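Long-range contacts in thioredoxin domain-containing protein (Aeropyrum pernix, PDB 3HA9), which is of unknown function but probably acts as a thiol-disulfide oxidoreductase of the thioredoxin superfamily, perhaps with antioxidant activity: residues 37-42 and 134-139; 43-48 and 99-104; 70-75 and 114-119. All blocks are in the same frame, centred on the assembly; numbering follows the deposited sequence.

Contact 1 of 3, residues 37-42 and 134-139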
ATOM      1  N   GLY A  37      -6.295  12.140  -0.663  1.00 25.74           N
ATOM      2  CA  GLY A  37      -7.672  11.664  -0.428  1.00 25.30           C
ATOM      3  C   GLY A  37      -8.236  11.751   0.991  1.00 24.58           C
ATOM      4  O   GLY A  37      -7.571  12.227   1.906  1.00 26.04           O
ATOM      5  N   ASP A  38      -9.475  11.301   1.178  1.00 23.14           N
ATOM      6  CA  ASP A  38      -9.987  11.019   2.524  1.00 21.86           C
ATOM      7  C   ASP A  38      -9.673   9.571   2.916  1.00 20.17           C
ATOM      8  O   ASP A  38      -9.586   9.234   4.095  1.00 19.55           O
ATOM      9  CB  ASP A  38     -11.495  11.252   2.598  1.00 22.38           C
ATOM     10  CG  ASP A  38     -11.857  12.720   2.747  1.00 24.43           C
ATOM     11  OD1 ASP A  38     -10.986  13.528   3.151  1.00 26.02           O
ATOM     12  OD2 ASP A  38     -13.025  13.067   2.459  1.00 27.24           O
ATOM     13  N   VAL A  39      -9.532   8.724   1.907  1.00 18.36           N
ATOM     14  CA  VAL A  39      -9.331   7.296   2.105  1.00 16.98           C
ATOM     15  C   VAL A  39      -8.060   6.917   1.361  1.00 16.01           C
ATOM     16  O   VAL A  39      -7.940   7.179   0.168  1.00 15.60           O
ATOM     17  CB  VAL A  39     -10.532   6.505   1.555  1.00 16.75           C
ATOM     18  CG1 VAL A  39     -10.286   5.013   1.620  1.00 17.33           C
ATOM     19  CG2 VAL A  39     -11.794   6.878   2.312  1.00 18.41           C
ATOM     20  N   VAL A  40      -7.122   6.297   2.078  1.00 14.60           N
ATOM     21  CA  VAL A  40      -5.836   5.940   1.506  1.00 14.11           C
ATOM     22  C   VAL A  40      -5.802   4.430   1.368  1.00 13.53           C
ATOM     23  O   VAL A  40      -6.054   3.711   2.332  1.00 13.62           O
ATOM     24  CB  VAL A  40      -4.685   6.455   2.390  1.00 14.38           C
ATOM     25  CG1 VAL A  40      -3.319   5.992   1.846  1.00 15.11           C
ATOM     26  CG2 VAL A  40      -4.740   7.992   2.501  1.00 15.09           C
ATOM     27  N   ILE A  41      -5.542   3.943   0.155  1.00 13.12           N
ATOM     28  CA  ILE A  41      -5.389   2.511  -0.059  1.00 12.52           C
ATOM     29  C   ILE A  41      -3.927   2.165  -0.353  1.00 12.16           C
ATOM     30  O   ILE A  41      -3.381   2.608  -1.363  1.00 12.70           O
ATOM     31  CB  ILE A  41      -6.309   2.007  -1.223  1.00 12.50           C
ATOM     32  CG1 ILE A  41      -7.777   2.379  -0.941  1.00 14.35           C
ATOM     33  CG2 ILE A  41      -6.080   0.497  -1.460  1.00 12.67           C
ATOM     34  CD1 ILE A  41      -8.772   1.883  -1.986  1.00 13.39           C
ATOM     35  N   LEU A  42      -3.299   1.389   0.541  1.00 11.53           N
ATOM     36  CA  LEU A  42      -1.958   0.872   0.297  1.00 11.67           C
ATOM     37  C   LEU A  42      -2.113  -0.474  -0.392  1.00 11.56           C
ATOM     38  O   LEU A  42      -2.726  -1.385   0.155  1.00 12.50           O
ATOM     39  CB  LEU A  42      -1.163   0.711   1.607  1.00 11.81           C
ATOM     40  CG  LEU A  42      -1.063   1.933   2.517  1.00 12.44           C
ATOM     41  CD1 LEU A  42      -0.076   1.629   3.665  1.00 12.96           C
ATOM     42  CD2 LEU A  42      -0.590   3.144   1.734  1.00 12.71           C
ATOM     43  N   ILE A 134      -4.045  -5.581   0.483  1.00  9.65           N
ATOM     44  CA  ILE A 134      -4.651  -4.256   0.539  1.00 10.31           C
ATOM     45  C   ILE A 134      -4.742  -3.802   1.994  1.00  9.67           C
ATOM     46  O   ILE A 134      -5.175  -4.571   2.857  1.00 10.93           O
ATOM     47  CB  ILE A 134      -6.082  -4.317  -0.092  1.00 10.57           C
ATOM     48  CG1 ILE A 134      -6.001  -4.449  -1.625  1.00 11.29           C
ATOM     49  CG2 ILE A 134      -6.959  -3.126   0.344  1.00 10.45           C
ATOM     50  CD1 ILE A 134      -5.614  -3.159  -2.343  1.00 12.32           C
ATOM     51  N   VAL A 135      -4.275  -2.587   2.279  1.00  9.84           N
ATOM     52  CA  VAL A 135      -4.579  -1.908   3.556  1.00 10.04           C
ATOM     53  C   VAL A 135      -5.355  -0.624   3.255  1.00 10.59           C
ATOM     54  O   VAL A 135      -4.875   0.237   2.508  1.00 11.13           O
ATOM     55  CB  VAL A 135      -3.295  -1.557   4.341  1.00 10.30           C
ATOM     56  CG1 VAL A 135      -3.641  -0.891   5.694  1.00 10.78           C
ATOM     57  CG2 VAL A 135      -2.472  -2.808   4.572  1.00 10.02           C
ATOM     58  N   ILE A 136      -6.546  -0.487   3.836  1.00 10.27           N
ATOM     59  CA  ILE A 136      -7.324   0.752   3.677  1.00 10.62           C
ATOM     60  C   ILE A 136      -7.339   1.501   5.003  1.00 11.39           C
ATOM     61  O   ILE A 136      -7.677   0.912   6.032  1.00 11.66           O
ATOM     62  CB  ILE A 136      -8.766   0.477   3.223  1.00 11.07           C
ATOM     63  CG1 ILE A 136      -8.754  -0.347   1.934  1.00 11.26           C
ATOM     64  CG2 ILE A 136      -9.527   1.807   3.023  1.00 10.03           C
ATOM     65  CD1 ILE A 136     -10.135  -0.836   1.493  1.00 13.58           C
ATOM     66  N   MET A 137      -6.938   2.774   4.964  1.00 11.86           N
ATOM     67  CA  MET A 137      -6.868   3.627   6.157  1.00 13.28           C
ATOM     68  C   MET A 137      -7.599   4.947   5.914  1.00 13.32           C
ATOM     69  O   MET A 137      -7.707   5.398   4.776  1.00 13.17           O
ATOM     70  CB  MET A 137      -5.409   3.964   6.487  1.00 13.37           C
ATOM     71  CG  MET A 137      -4.672   2.961   7.354  1.00 16.93           C
ATOM     72  SD  MET A 137      -2.863   3.288   7.398  1.00 24.49           S
ATOM     73  CE  MET A 137      -2.794   4.716   6.510  1.00  3.65           C
ATOM     74  N   ASP A 138      -8.075   5.571   6.990  1.00 14.03           N
ATOM     75  CA  ASP A 138      -8.541   6.958   6.924  1.00 15.04           C
ATOM     76  C   ASP A 138      -7.410   7.910   7.345  1.00 15.88           C
ATOM     77  O   ASP A 138      -6.319   7.459   7.658  1.00 16.90           O
ATOM     78  CB  ASP A 138      -9.823   7.158   7.743  1.00 14.80           C
ATOM     79  CG  ASP A 138      -9.609   6.976   9.246  1.00 15.39           C
ATOM     80  OD1 ASP A 138      -8.461   7.052   9.737  1.00 15.41           O
ATOM     81  OD2 ASP A 138     -10.618   6.757   9.938  1.00 15.29           O
ATOM     82  N   LYS A 139      -7.638   9.223   7.336  1.00 17.22           N
ATOM     83  CA  LYS A 139      -6.532  10.141   7.634  1.00 18.40           C
ATOM     84  C   LYS A 139      -6.072  10.153   9.105  1.00 18.89           C
ATOM     85  O   LYS A 139      -4.973  10.630   9.409  1.00 19.72           O
ATOM     86  CB  LYS A 139      -6.809  11.555   7.100  1.00 18.50           C
ATOM     87  CG  LYS A 139      -6.578  11.683   5.600  1.00 19.56           C
ATOM     88  CD  LYS A 139      -5.104  11.518   5.241  1.00 21.17           C
ATOM     89  CE  LYS A 139      -4.865  11.663   3.733  1.00 21.51           C
ATOM     90  NZ  LYS A 139      -5.212  13.045   3.266  1.00 21.67           N
TER
HETATM   91  O   HOH W   1     -10.214  10.263   6.320  1.00 27.62           O

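Contact 2 of 3, residues 43-48 and 99-104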
ATOM      1  N   TRP A  43      -1.605  -0.585  -1.614  1.00 10.75           N
ATOM      2  CA  TRP A  43      -1.744  -1.826  -2.352  1.00  9.62           C
ATOM      3  C   TRP A  43      -0.358  -2.444  -2.519  1.00 10.24           C
ATOM      4  O   TRP A  43       0.454  -1.930  -3.294  1.00  9.94           O
ATOM      5  CB  TRP A  43      -2.370  -1.548  -3.717  1.00 10.07           C
ATOM      6  CG  TRP A  43      -2.506  -2.798  -4.552  1.00 10.75           C
ATOM      7  CD1 TRP A  43      -2.694  -4.073  -4.096  1.00 10.69           C
ATOM      8  CD2 TRP A  43      -2.455  -2.878  -5.970  1.00  9.75           C
ATOM      9  NE1 TRP A  43      -2.756  -4.949  -5.152  1.00 10.97           N
ATOM     10  CE2 TRP A  43      -2.612  -4.241  -6.317  1.00 10.61           C
ATOM     11  CE3 TRP A  43      -2.265  -1.933  -6.991  1.00  9.98           C
ATOM     12  CZ2 TRP A  43      -2.602  -4.689  -7.653  1.00 11.34           C
ATOM     13  CZ3 TRP A  43      -2.260  -2.384  -8.340  1.00 11.96           C
ATOM     14  CH2 TRP A  43      -2.438  -3.753  -8.648  1.00 10.33           C
ATOM     15  N   PHE A  44      -0.108  -3.537  -1.785  1.00  9.74           N
ATOM     16  CA  PHE A  44       1.191  -4.231  -1.837  1.00  9.54           C
ATOM     17  C   PHE A  44       1.119  -5.250  -2.947  1.00  9.10           C
ATOM     18  O   PHE A  44       0.243  -6.111  -2.934  1.00 11.02           O
ATOM     19  CB  PHE A  44       1.469  -4.917  -0.499  1.00  9.39           C
ATOM     20  CG  PHE A  44       1.735  -3.946   0.619  1.00 10.09           C
ATOM     21  CD1 PHE A  44       3.055  -3.589   0.925  1.00  9.48           C
ATOM     22  CD2 PHE A  44       0.676  -3.349   1.334  1.00 10.43           C
ATOM     23  CE1 PHE A  44       3.326  -2.674   1.948  1.00  9.84           C
ATOM     24  CE2 PHE A  44       0.935  -2.424   2.365  1.00 10.10           C
ATOM     25  CZ  PHE A  44       2.235  -2.083   2.663  1.00 10.86           C
ATOM     26  N   MET A  45       2.024  -5.126  -3.919  1.00  8.29           N
ATOM     27  CA  MET A  45       1.898  -5.903  -5.159  1.00  8.37           C
ATOM     28  C   MET A  45       3.254  -6.198  -5.795  1.00  8.82           C
ATOM     29  O   MET A  45       4.296  -5.831  -5.248  1.00  7.52           O
ATOM     30  CB  MET A  45       0.919  -5.217  -6.139  1.00  8.59           C
ATOM     31  CG  MET A  45       1.133  -3.697  -6.369  1.00  9.11           C
ATOM     32  SD  MET A  45       2.646  -3.229  -7.255  1.00  3.50           S
ATOM     33  CE  MET A  45       2.200  -3.739  -8.901  1.00 11.65           C
ATOM     34  N   ALA A  46       3.220  -6.894  -6.927  1.00  9.11           N
ATOM     35  CA  ALA A  46       4.412  -7.182  -7.738  1.00 10.03           C
ATOM     36  C   ALA A  46       3.949  -7.214  -9.173  1.00 10.43           C
ATOM     37  O   ALA A  46       2.795  -7.589  -9.449  1.00 11.18           O
ATOM     38  CB  ALA A  46       5.025  -8.537  -7.332  1.00  9.69           C
ATOM     39  N   ALA A  47       4.828  -6.819 -10.090  1.00  9.88           N
ATOM     40  CA  ALA A  47       4.425  -6.662 -11.486  1.00 10.71           C
ATOM     41  C   ALA A  47       4.057  -7.988 -12.148  1.00 10.74           C
ATOM     42  O   ALA A  47       3.259  -8.017 -13.081  1.00 11.35           O
ATOM     43  CB  ALA A  47       5.500  -5.939 -12.271  1.00 10.40           C
ATOM     44  N   TRP A  48       4.619  -9.085 -11.647  1.00 10.96           N
ATOM     45  CA  TRP A  48       4.319 -10.427 -12.175  1.00 11.02           C
ATOM     46  C   TRP A  48       3.157 -11.161 -11.480  1.00 11.97           C
ATOM     47  O   TRP A  48       2.774 -12.260 -11.875  1.00 12.07           O
ATOM     48  CB  TRP A  48       5.583 -11.288 -12.072  1.00 11.33           C
ATOM     49  CG  TRP A  48       6.058 -11.447 -10.672  1.00  9.67           C
ATOM     50  CD1 TRP A  48       6.906 -10.616 -10.002  1.00  8.48           C
ATOM     51  CD2 TRP A  48       5.741 -12.509  -9.768  1.00  9.76           C
ATOM     52  NE1 TRP A  48       7.111 -11.075  -8.729  1.00  9.58           N
ATOM     53  CE2 TRP A  48       6.419 -12.241  -8.558  1.00  9.24           C
ATOM     54  CE3 TRP A  48       4.938 -13.650  -9.854  1.00  9.62           C
ATOM     55  CZ2 TRP A  48       6.315 -13.072  -7.437  1.00 10.82           C
ATOM     56  CZ3 TRP A  48       4.841 -14.479  -8.746  1.00 11.41           C
ATOM     57  CH2 TRP A  48       5.534 -14.191  -7.555  1.00 10.41           C
ATOM     58  N   GLU A  99      11.157  -0.091 -14.405  1.00 13.49           N
ATOM     59  CA  GLU A  99      10.513  -0.125 -15.729  1.00 13.62           C
ATOM     60  C   GLU A  99       9.329  -1.101 -15.780  1.00 13.68           C
ATOM     61  O   GLU A  99       8.282  -0.781 -16.332  1.00 12.79           O
ATOM     62  CB  GLU A  99      11.544  -0.468 -16.829  1.00 14.29           C
ATOM     63  CG  GLU A  99      10.935  -0.679 -18.226  1.00 17.73           C
ATOM     64  CD  GLU A  99      11.927  -1.162 -19.302  1.00 20.89           C
ATOM     65  OE1 GLU A  99      13.142  -1.354 -19.019  1.00 22.83           O
ATOM     66  OE2 GLU A  99      11.486  -1.331 -20.466  1.00 22.46           O
ATOM     67  N   MET A 100       9.515  -2.296 -15.241  1.00 12.87           N
ATOM     68  CA  MET A 100       8.452  -3.309 -15.210  1.00 13.08           C
ATOM     69  C   MET A 100       7.266  -2.838 -14.391  1.00 12.27           C
ATOM     70  O   MET A 100       6.114  -3.084 -14.768  1.00 13.18           O
ATOM     71  CB  MET A 100       8.990  -4.610 -14.616  1.00 13.27           C
ATOM     72  CG  MET A 100       9.955  -5.341 -15.539  1.00 13.26           C
ATOM     73  SD  MET A 100      10.816  -6.753 -14.758  1.00  7.72           S
ATOM     74  CE  MET A 100       9.366  -7.679 -14.203  1.00 13.92           C
ATOM     75  N   PHE A 101       7.559  -2.195 -13.258  1.00 12.17           N
ATOM     76  CA  PHE A 101       6.538  -1.683 -12.355  1.00 11.16           C
ATOM     77  C   PHE A 101       5.736  -0.604 -13.078  1.00 11.57           C
ATOM     78  O   PHE A 101       4.505  -0.658 -13.101  1.00 11.34           O
ATOM     79  CB  PHE A 101       7.233  -1.143 -11.094  1.00 10.51           C
ATOM     80  CG  PHE A 101       6.306  -0.544 -10.038  1.00 10.53           C
ATOM     81  CD1 PHE A 101       4.965  -0.898  -9.925  1.00 11.18           C
ATOM     82  CD2 PHE A 101       6.845   0.327  -9.105  1.00 10.44           C
ATOM     83  CE1 PHE A 101       4.137  -0.332  -8.905  1.00 10.32           C
ATOM     84  CE2 PHE A 101       6.057   0.904  -8.089  1.00 10.66           C
ATOM     85  CZ  PHE A 101       4.702   0.564  -7.978  1.00 11.54           C
ATOM     86  N   ARG A 102       6.439   0.342 -13.710  1.00 10.99           N
ATOM     87  CA  ARG A 102       5.782   1.405 -14.489  1.00 11.40           C
ATOM     88  C   ARG A 102       4.910   0.867 -15.597  1.00 11.68           C
ATOM     89  O   ARG A 102       3.790   1.353 -15.795  1.00 12.50           O
ATOM     90  CB  ARG A 102       6.820   2.358 -15.085  1.00 11.73           C
ATOM     91  CG  ARG A 102       7.452   3.269 -14.058  1.00 10.48           C
ATOM     92  CD  ARG A 102       8.433   4.248 -14.720  1.00 12.06           C
ATOM     93  NE  ARG A 102       9.333   4.909 -13.767  1.00 14.16           N
ATOM     94  CZ  ARG A 102       9.010   5.939 -12.985  1.00 16.79           C
ATOM     95  NH1 ARG A 102       7.788   6.457 -12.998  1.00 17.79           N
ATOM     96  NH2 ARG A 102       9.925   6.476 -12.190  1.00 18.30           N
ATOM     97  N   LYS A 103       5.426  -0.140 -16.302  1.00 12.11           N
ATOM     98  CA  LYS A 103       4.711  -0.724 -17.423  1.00 12.28           C
ATOM     99  C   LYS A 103       3.419  -1.406 -16.970  1.00 11.60           C
ATOM    100  O   LYS A 103       2.401  -1.307 -17.641  1.00 10.13           O
ATOM    101  CB  LYS A 103       5.615  -1.711 -18.181  1.00 12.98           C
ATOM    102  CG  LYS A 103       4.974  -2.366 -19.404  1.00 16.34           C
ATOM    103  CD  LYS A 103       4.609  -1.333 -20.439  1.00 20.86           C
ATOM    104  CE  LYS A 103       4.496  -1.919 -21.826  1.00 21.54           C
ATOM    105  NZ  LYS A 103       4.681  -0.840 -22.816  1.00 24.57           N
ATOM    106  N   PHE A 104       3.485  -2.092 -15.835  1.00 10.70           N
ATOM    107  CA  PHE A 104       2.308  -2.750 -15.271  1.00 11.34           C
ATOM    108  C   PHE A 104       1.247  -1.713 -14.952  1.00 10.97           C
ATOM    109  O   PHE A 104       0.061  -1.856 -15.331  1.00 11.45           O
ATOM    110  CB  PHE A 104       2.677  -3.569 -14.018  1.00 10.78           C
ATOM    111  CG  PHE A 104       1.496  -4.150 -13.323  1.00 11.17           C
ATOM    112  CD1 PHE A 104       1.014  -5.404 -13.676  1.00 12.61           C
ATOM    113  CD2 PHE A 104       0.823  -3.422 -12.332  1.00 13.09           C
ATOM    114  CE1 PHE A 104      -0.125  -5.937 -13.039  1.00 13.15           C
ATOM    115  CE2 PHE A 104      -0.312  -3.948 -11.697  1.00 14.91           C
ATOM    116  CZ  PHE A 104      -0.781  -5.210 -12.052  1.00 14.31           C
TER

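Contact 3 of 3, residues 70-75 and 114-119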
ATOM      1  N   SER A  70      -7.243   7.757  -2.517  1.00 14.78           N
ATOM      2  CA  SER A  70      -5.896   7.813  -3.089  1.00 14.46           C
ATOM      3  C   SER A  70      -5.280   6.437  -3.013  1.00 13.71           C
ATOM      4  O   SER A  70      -5.132   5.902  -1.920  1.00 14.72           O
ATOM      5  CB  SER A  70      -5.015   8.815  -2.343  1.00 14.44           C
ATOM      6  OG  SER A  70      -5.455  10.155  -2.570  1.00 16.26           O
ATOM      7  N   VAL A  71      -4.941   5.866  -4.165  1.00 12.75           N
ATOM      8  CA  VAL A  71      -4.243   4.576  -4.219  1.00 12.23           C
ATOM      9  C   VAL A  71      -2.728   4.783  -4.217  1.00 11.89           C
ATOM     10  O   VAL A  71      -2.178   5.597  -4.998  1.00 11.83           O
ATOM     11  CB  VAL A  71      -4.661   3.744  -5.478  1.00 12.45           C
ATOM     12  CG1 VAL A  71      -3.762   2.497  -5.645  1.00 12.91           C
ATOM     13  CG2 VAL A  71      -6.148   3.370  -5.397  1.00 13.15           C
ATOM     14  N   ILE A  72      -2.053   4.059  -3.332  1.00 10.96           N
ATOM     15  CA  ILE A  72      -0.596   4.019  -3.337  1.00 10.82           C
ATOM     16  C   ILE A  72      -0.177   2.595  -3.739  1.00 10.88           C
ATOM     17  O   ILE A  72      -0.430   1.649  -2.987  1.00 10.68           O
ATOM     18  CB  ILE A  72       0.007   4.425  -1.977  1.00 11.12           C
ATOM     19  CG1 ILE A  72      -0.567   5.800  -1.540  1.00 12.46           C
ATOM     20  CG2 ILE A  72       1.530   4.409  -2.055  1.00 11.49           C
ATOM     21  CD1 ILE A  72      -0.042   6.353  -0.218  1.00 16.62           C
ATOM     22  N   ALA A  73       0.404   2.454  -4.937  1.00 10.68           N
ATOM     23  CA  ALA A  73       0.869   1.152  -5.432  1.00 10.42           C
ATOM     24  C   ALA A  73       2.250   0.908  -4.880  1.00 10.11           C
ATOM     25  O   ALA A  73       3.159   1.693  -5.133  1.00 10.24           O
ATOM     26  CB  ALA A  73       0.882   1.108  -6.964  1.00 10.88           C
ATOM     27  N   ILE A  74       2.402  -0.171  -4.107  1.00  9.48           N
ATOM     28  CA  ILE A  74       3.660  -0.441  -3.403  1.00  9.23           C
ATOM     29  C   ILE A  74       4.211  -1.738  -3.960  1.00  9.60           C
ATOM     30  O   ILE A  74       3.705  -2.805  -3.626  1.00  9.63           O
ATOM     31  CB  ILE A  74       3.486  -0.574  -1.871  1.00  9.35           C
ATOM     32  CG1 ILE A  74       2.938   0.718  -1.281  1.00  8.58           C
ATOM     33  CG2 ILE A  74       4.856  -0.937  -1.216  1.00  9.18           C
ATOM     34  CD1 ILE A  74       2.504   0.633   0.212  1.00 10.71           C
ATOM     35  N   ASP A  75       5.239  -1.642  -4.803  1.00  9.57           N
ATOM     36  CA  ASP A  75       5.844  -2.846  -5.365  1.00  9.45           C
ATOM     37  C   ASP A  75       6.956  -3.212  -4.412  1.00  9.70           C
ATOM     38  O   ASP A  75       7.938  -2.468  -4.288  1.00 10.25           O
ATOM     39  CB  ASP A  75       6.395  -2.564  -6.777  1.00  9.51           C
ATOM     40  CG  ASP A  75       6.934  -3.816  -7.472  1.00  9.29           C
ATOM     41  OD1 ASP A  75       7.290  -4.794  -6.787  1.00  9.78           O
ATOM     42  OD2 ASP A  75       6.998  -3.815  -8.726  1.00 10.51           O
ATOM     43  N   ILE A 114       0.088   7.114  -6.733  1.00 15.10           N
ATOM     44  CA  ILE A 114       1.460   7.241  -6.255  1.00 14.40           C
ATOM     45  C   ILE A 114       2.106   5.861  -6.399  1.00 13.44           C
ATOM     46  O   ILE A 114       1.479   4.866  -6.089  1.00 13.76           O
ATOM     47  CB  ILE A 114       1.451   7.716  -4.773  1.00 13.16           C
ATOM     48  CG1 ILE A 114       0.714   9.064  -4.650  1.00 15.21           C
ATOM     49  CG2 ILE A 114       2.872   7.790  -4.178  1.00 15.52           C
ATOM     50  CD1 ILE A 114       0.472   9.508  -3.207  1.00 13.63           C
ATOM     51  N   MET A 115       3.341   5.805  -6.882  1.00 13.69           N
ATOM     52  CA  MET A 115       4.053   4.531  -7.038  1.00 13.61           C
ATOM     53  C   MET A 115       5.236   4.500  -6.055  1.00 13.16           C
ATOM     54  O   MET A 115       6.015   5.449  -5.948  1.00 12.95           O
ATOM     55  CB  MET A 115       4.524   4.311  -8.491  1.00 12.75           C
ATOM     56  CG  MET A 115       3.406   3.904  -9.523  1.00 14.51           C
ATOM     57  SD  MET A 115       4.041   3.889 -11.227  1.00 13.23           S
ATOM     58  CE  MET A 115       3.977   5.603 -11.670  1.00 19.19           C
ATOM     59  N   VAL A 116       5.355   3.401  -5.319  1.00 12.66           N
ATOM     60  CA  VAL A 116       6.358   3.271  -4.266  1.00 12.73           C
ATOM     61  C   VAL A 116       7.010   1.913  -4.443  1.00 12.28           C
ATOM     62  O   VAL A 116       6.333   0.964  -4.803  1.00 13.19           O
ATOM     63  CB  VAL A 116       5.673   3.340  -2.853  1.00 11.97           C
ATOM     64  CG1 VAL A 116       6.568   2.855  -1.750  1.00 13.66           C
ATOM     65  CG2 VAL A 116       5.222   4.775  -2.551  1.00 11.79           C
ATOM     66  N   MET A 117       8.317   1.824  -4.235  1.00 12.35           N
ATOM     67  CA  MET A 117       8.961   0.512  -4.168  1.00 12.52           C
ATOM     68  C   MET A 117       9.444   0.317  -2.732  1.00 13.44           C
ATOM     69  O   MET A 117       9.997   1.256  -2.120  1.00 15.04           O
ATOM     70  CB  MET A 117      10.085   0.375  -5.214  1.00 12.38           C
ATOM     71  CG  MET A 117       9.630   0.492  -6.703  1.00 12.98           C
ATOM     72  SD  MET A 117      10.784  -0.174  -7.963  1.00  6.92           S
ATOM     73  CE  MET A 117      10.166  -1.864  -8.052  1.00 13.93           C
ATOM     74  N   ASP A 118       9.168  -0.855  -2.162  1.00 12.74           N
ATOM     75  CA  ASP A 118       9.483  -1.125  -0.754  1.00 12.24           C
ATOM     76  C   ASP A 118      10.660  -2.060  -0.640  1.00 12.81           C
ATOM     77  O   ASP A 118      10.803  -2.992  -1.425  1.00 13.54           O
ATOM     78  CB  ASP A 118       8.268  -1.760  -0.070  1.00 12.01           C
ATOM     79  CG  ASP A 118       8.513  -2.101   1.399  1.00 11.39           C
ATOM     80  OD1 ASP A 118       8.979  -1.231   2.148  1.00 11.86           O
ATOM     81  OD2 ASP A 118       8.159  -3.236   1.805  1.00 11.24           O
ATOM     82  N   ASP A 119      11.474  -1.824   0.384  1.00 11.88           N
ATOM     83  CA  ASP A 119      12.635  -2.659   0.662  1.00 11.44           C
ATOM     84  C   ASP A 119      12.339  -3.771   1.678  1.00 10.74           C
ATOM     85  O   ASP A 119      13.268  -4.392   2.189  1.00 10.07           O
ATOM     86  CB  ASP A 119      13.804  -1.779   1.138  1.00 11.44           C
ATOM     87  CG  ASP A 119      13.526  -1.085   2.474  1.00 13.79           C
ATOM     88  OD1 ASP A 119      12.440  -1.239   3.045  1.00 11.69           O
ATOM     89  OD2 ASP A 119      14.421  -0.362   2.958  1.00 14.80           O
TER

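Contact 1 of 3, residues 37-42 and 134-139
I41 meets both I134 and I136 on one face of the strand pair joining the middle strand of the thioredoxin-fold sheet to its antiparallel neighbour 133-138. CG2 of I41 lies 3.8 Å from CD1 of I134, while the side chains of I41 and I136 lie side by side, pointing the same way, CG1 to CG1 4.1 Å. V39 extends this face: its CG1, anti to the backbone N (chi1 174°), reaches CG2 of I136 at 3.6 Å. L155 of helix 152-161 packs here on I134 and I136, and V158 on I136. On the other face L42 and V135 touch through their CB atoms, 4.1 Å apart, and V40 and M137 both pack on L32. Four backbone bonds hold the strands in register; the one from V40 N to M137 O is 2.9 Å long and nearly straight at 172°. Toward the polar edge a water accepts from K139 N. The lysine chain, bent at chi2 and chi4, carries its methylenes past V40, with CE 3.9 Å from CG2 of V40. Its ammonium also bonds V35 O, and NZ of K139 lies in the carbonyl plane of G37, 2.8 Å from G37 O.

Contact 2 of 3, residues 43-48 and 99-104
M45 and F104 are brought together by contrasting first torsions. In M45, CG sits between the backbone N and the carbonyl carbon (chi1 48°), and further bends at chi2 and chi3 carry the sulfur and methyl toward helix 98-108; in F104, CG is anti to the backbone N (chi1 174°), which carries it to the side facing strand 43-45. The two side chains slide past each other in opposite directions, with CE of M45 3.7 Å from CD2 of F104. The sulfur turns to the other phenylalanine: SD of M45 is 3.7 Å from CE1 of F101, an oblique Met-aromatic contact in which the two side chains cross at about a right angle. W43 reaches F104 tip to tip, CH2 of W43 lying near the plane of the phenyl ring at its edge, 3.7 Å from CE2 of F104. CG of M45 rests 3.6 Å above the indole plane of W43, over its centre, and NE1 of W43 is bonded to D132. A47 closes the contact, with CB 3.8 Å from M100 O and its carbonyl O 3.5 Å from CD1 of F104. An alanine in place of F104 would probably leave a gap between W43, the M45 methyl and the A47 carbonyl, and let that methyl turn more freely. No hydrogen bond crosses between the segments, so the grip is one of apolar fit. W43 and M45 also touch C52, which places the contact directly beside the C49-C52 disulfide, the CxxC redox motif at a helix start in thioredoxin-type proteins of this fold.

Contact 3 of 3, residues 70-75 and 114-119
Two neighbouring parallel strands of the thioredoxin-fold sheet, 70-75 and 114-117, meet here, the second forming one border of the five-stranded sheet within this chain. I72, A73, I74 and D75 pair with I114, M115, V116 and M117. The bonding is the regular parallel ladder: V116 N gives to A73 O at 2.8 Å, and D75 N to V116 O at 2.8 Å. At the start of the ladder, I114 N to V71 O is longer, at 3.2 Å.

One face carries I72, I74, I114 and V116. I72 CG2, anti to its backbone N, touches V116 CG2 at 3.7 Å, while CG1 of I72 and CD1 of I114 are in looser contact. I74 lies alongside V116, pointing the same way, and its CG2 meets CB of D118 at 3.7 Å. L22 of strand 22-23 touches both I72 and V116 on this face. The opposite face bears A73, M115, D75 and M117, all of which touch F101 of helix 98-108, so that this ring covers both strands. M117 bends at chi3 (90°), and its CE lies 3.8 Å from OD2 of D75, a methyl beside a carboxylate. The other oxygen of that group, OD1, accepts from W77 N. D75 OD2 also lies close to D96 OD2, an acid that accepts a bond from A47 N.

Beyond the strand, the D118 carboxylate accepts from L122 N and V123 N, tying the loop to helix 121-125. The ladder ends with D118 N, 2.9 Å from D75 O and 37° out of its carbonyl plane.

How the contacts relate
All three contacts build on one mixed sheet. Strand 39-45 serves contact 1 with its first half and contact 2 with its second, and their centres stand about 19 Å apart on opposite sides of the chain's centre. They still touch, where CD1 of I134 lies 3.5 Å from CD1 of W43. Strand 69-75 joins contact 3 to both: I41 O and I72 N are 2.8 Å apart, W43 O and I74 N 2.7 Å, both probable hydrogen bonds. Contacts 2 and 3, about 9 Å between centres, meet at F101 of contact 2, whose CZ sits 3.4 Å from A73 O of contact 3. The link to the C49-C52 disulfide runs through contact 2.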